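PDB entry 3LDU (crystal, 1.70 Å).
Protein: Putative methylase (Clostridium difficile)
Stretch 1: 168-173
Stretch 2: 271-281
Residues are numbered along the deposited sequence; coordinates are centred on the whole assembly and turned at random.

Stretch 1, residues 168-173: RGYREK
Stretch 2 (271-281) DIARENAEIAG

How do the two backbones lie against each other? Residues 271-279 are helical, in a helix that begins earlier in the chain, with phi/psi near -62/-43 and i to i+4 hydrogen bonds such as Asn276 N to Ile272 O at 2.8 Å; Ala280 turns to -71/-20. Gly281 leaves helical angles at 85/20. Stretch 1 is irregular: Gly169 adopts 120/-8, Tyr170 -100/-10, Arg171 -79/111 and Glu172 -134/19. It runs antiparallel to the helix, with CA of Tyr170 5.3 Å from CA of Ala280 and CA of Lys173 6.0 Å from CA of Ile272.

What does Tyr170 meet near the helix end? Its CA-to-CB bond points toward the helix, with chi1 at 69° (p) and chi2 at -109°. Tyr170 CB packs 3.8 Å from Ala280 CB and 4.0 Å from Ile279 CG2, an apolar contact. Ile279, at chi1 m and chi2 t, also brings CG2 to 3.7 Å from Gly169 O and CD1 to 3.5 Å from Glu172 CG.

Why does Asn276 form no hydrogen bond here? Its CA-to-CB bond points toward stretch 1, and chi1 -75° (m) with chi2 -5° places OD1 3.0 Å from Tyr170 O. Both oxygens are acceptors, so this proximity supplies no bond. Asn276 ND2, 4.1 Å from Lys173 N, is buried without a partner, as is that backbone nitrogen. Asn276 OD1 also lies 3.2 Å from Glu172 CG.

What closes the other end of the contact? Ile272, with chi1 -70° (m) and chi2 173° (t), sets CG2 3.6 Å from Lys173 CA and 4.2 Å from Lys173 CB. Lys173 is modelled only to CB, so this van der Waals contact involves its backbone and first side-chain carbon. The whole interface buries 359 Å² and, among modelled atoms, relies on packing without hydrogen bonds across the stretches.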

# COMPACT_ATOMS: atom_id res chain seq x y z
N ARG A 168 -6.47 3.78 -5.26
CA ARG A 168 -7.64 2.91 -5.43
C ARG A 168 -8.59 3.49 -6.46
O ARG A 168 -9.34 2.77 -7.11
CB ARG A 168 -8.40 2.70 -4.11
CG ARG A 168 -7.91 1.58 -3.19
CD ARG A 168 -6.66 2.01 -2.52
NE ARG A 168 -6.42 1.41 -1.20
CZ ARG A 168 -5.45 0.53 -0.96
NH1 ARG A 168 -5.25 0.09 0.28
NH2 ARG A 168 -4.66 0.10 -1.95
N GLY A 169 -8.55 4.81 -6.62
CA GLY A 169 -9.44 5.50 -7.53
C GLY A 169 -10.34 6.52 -6.84
O GLY A 169 -11.03 7.27 -7.50
N TYR A 170 -10.32 6.54 -5.51
CA TYR A 170 -11.21 7.44 -4.78
C TYR A 170 -10.56 8.72 -4.30
O TYR A 170 -11.26 9.63 -3.84
CB TYR A 170 -11.87 6.72 -3.60
CG TYR A 170 -10.95 6.35 -2.46
CD1 TYR A 170 -10.59 5.02 -2.22
CD2 TYR A 170 -10.44 7.32 -1.60
CE1 TYR A 170 -9.76 4.67 -1.15
CE2 TYR A 170 -9.61 6.99 -0.53
CZ TYR A 170 -9.27 5.67 -0.31
OH TYR A 170 -8.45 5.34 0.75
N ARG A 171 -9.24 8.81 -4.39
CA ARG A 171 -8.54 9.99 -3.88
C ARG A 171 -8.64 11.15 -4.85
O ARG A 171 -8.06 11.12 -5.94
CB ARG A 171 -7.07 9.70 -3.54
CG ARG A 171 -6.35 10.89 -2.88
CD ARG A 171 -6.39 10.85 -1.34
NE ARG A 171 -5.38 9.95 -0.79
CZ ARG A 171 -4.06 10.08 -0.98
NH1 ARG A 171 -3.22 9.21 -0.44
NH2 ARG A 171 -3.58 11.08 -1.71
N GLU A 172 -9.39 12.17 -4.45
CA GLU A 172 -9.63 13.34 -5.27
C GLU A 172 -9.42 14.59 -4.42
O GLU A 172 -9.88 15.68 -4.78
CB GLU A 172 -11.05 13.30 -5.85
CG GLU A 172 -11.70 11.91 -5.84
CD GLU A 172 -11.29 11.02 -7.02
OE1 GLU A 172 -11.58 11.38 -8.19
OE2 GLU A 172 -10.70 9.94 -6.79
N LYS A 173 -8.73 14.43 -3.29
CA LYS A 173 -8.52 15.50 -2.32
C LYS A 173 -8.20 16.85 -2.98
O LYS A 173 -7.14 17.03 -3.58
CB LYS A 173 -7.44 15.12 -1.32
N ASP A 271 -16.09 18.01 3.28
CA ASP A 271 -16.78 17.95 1.99
C ASP A 271 -16.07 16.94 1.08
O ASP A 271 -16.72 16.16 0.38
CB ASP A 271 -16.80 19.32 1.31
CG ASP A 271 -17.75 20.30 1.98
OD1 ASP A 271 -18.70 19.85 2.65
OD2 ASP A 271 -17.55 21.52 1.81
N ILE A 272 -14.74 16.98 1.09
CA ILE A 272 -13.94 16.12 0.23
C ILE A 272 -14.07 14.68 0.70
O ILE A 272 -14.20 13.77 -0.12
CB ILE A 272 -12.44 16.55 0.25
CG1 ILE A 272 -12.27 17.89 -0.49
CG2 ILE A 272 -11.56 15.47 -0.38
CD1 ILE A 272 -10.87 18.49 -0.38
N ALA A 273 -14.03 14.49 2.01
CA ALA A 273 -14.14 13.16 2.59
C ALA A 273 -15.46 12.51 2.19
O ALA A 273 -15.48 11.34 1.81
CB ALA A 273 -14.02 13.23 4.13
N ARG A 274 -16.56 13.26 2.28
CA ARG A 274 -17.86 12.75 1.85
C ARG A 274 -17.86 12.36 0.37
O ARG A 274 -18.35 11.29 0.01
CB ARG A 274 -18.96 13.78 2.13
CG ARG A 274 -19.17 14.00 3.62
CD ARG A 274 -20.24 15.05 3.85
NE ARG A 274 -20.65 15.10 5.25
CZ ARG A 274 -21.50 16.01 5.74
NH1 ARG A 274 -22.00 16.93 4.93
NH2 ARG A 274 -21.84 16.00 7.03
N GLU A 275 -17.30 13.21 -0.47
CA GLU A 275 -17.21 12.91 -1.91
C GLU A 275 -16.39 11.65 -2.15
O GLU A 275 -16.77 10.79 -2.96
CB GLU A 275 -16.55 14.07 -2.65
CG GLU A 275 -17.44 15.31 -2.77
CD GLU A 275 -16.68 16.52 -3.28
OE1 GLU A 275 -17.22 17.65 -3.18
OE2 GLU A 275 -15.54 16.36 -3.76
N ASN A 276 -15.26 11.56 -1.46
CA ASN A 276 -14.36 10.42 -1.63
C ASN A 276 -15.02 9.11 -1.19
O ASN A 276 -14.87 8.08 -1.87
CB ASN A 276 -13.03 10.64 -0.90
CG ASN A 276 -12.12 11.64 -1.62
OD1 ASN A 276 -12.44 12.11 -2.71
ND2 ASN A 276 -10.99 11.96 -0.99
N ALA A 277 -15.74 9.14 -0.07
CA ALA A 277 -16.44 7.94 0.39
C ALA A 277 -17.48 7.49 -0.62
O ALA A 277 -17.68 6.29 -0.81
CB ALA A 277 -17.07 8.18 1.74
N GLU A 278 -18.15 8.44 -1.28
CA GLU A 278 -19.16 8.10 -2.29
C GLU A 278 -18.49 7.42 -3.47
O GLU A 278 -18.98 6.43 -4.00
CB GLU A 278 -19.88 9.36 -2.78
CG GLU A 278 -20.76 10.02 -1.74
CD GLU A 278 -21.72 11.03 -2.35
OE1 GLU A 278 -21.84 11.06 -3.59
OE2 GLU A 278 -22.36 11.77 -1.57
N ILE A 279 -17.35 7.97 -3.88
CA ILE A 279 -16.61 7.39 -5.00
C ILE A 279 -16.14 5.98 -4.67
O ILE A 279 -16.20 5.07 -5.52
CB ILE A 279 -15.42 8.28 -5.41
CG1 ILE A 279 -15.96 9.59 -5.99
CG2 ILE A 279 -14.57 7.58 -6.45
CD1 ILE A 279 -14.95 10.69 -6.11
N ALA A 280 -15.68 5.79 -3.43
CA ALA A 280 -15.18 4.50 -2.99
C ALA A 280 -16.30 3.49 -2.83
O ALA A 280 -16.06 2.29 -2.81
CB ALA A 280 -14.43 4.65 -1.67
N GLY A 281 -17.53 3.99 -2.71
CA GLY A 281 -18.68 3.12 -2.53
C GLY A 281 -18.93 2.74 -1.08
O GLY A 281 -19.61 1.75 -0.80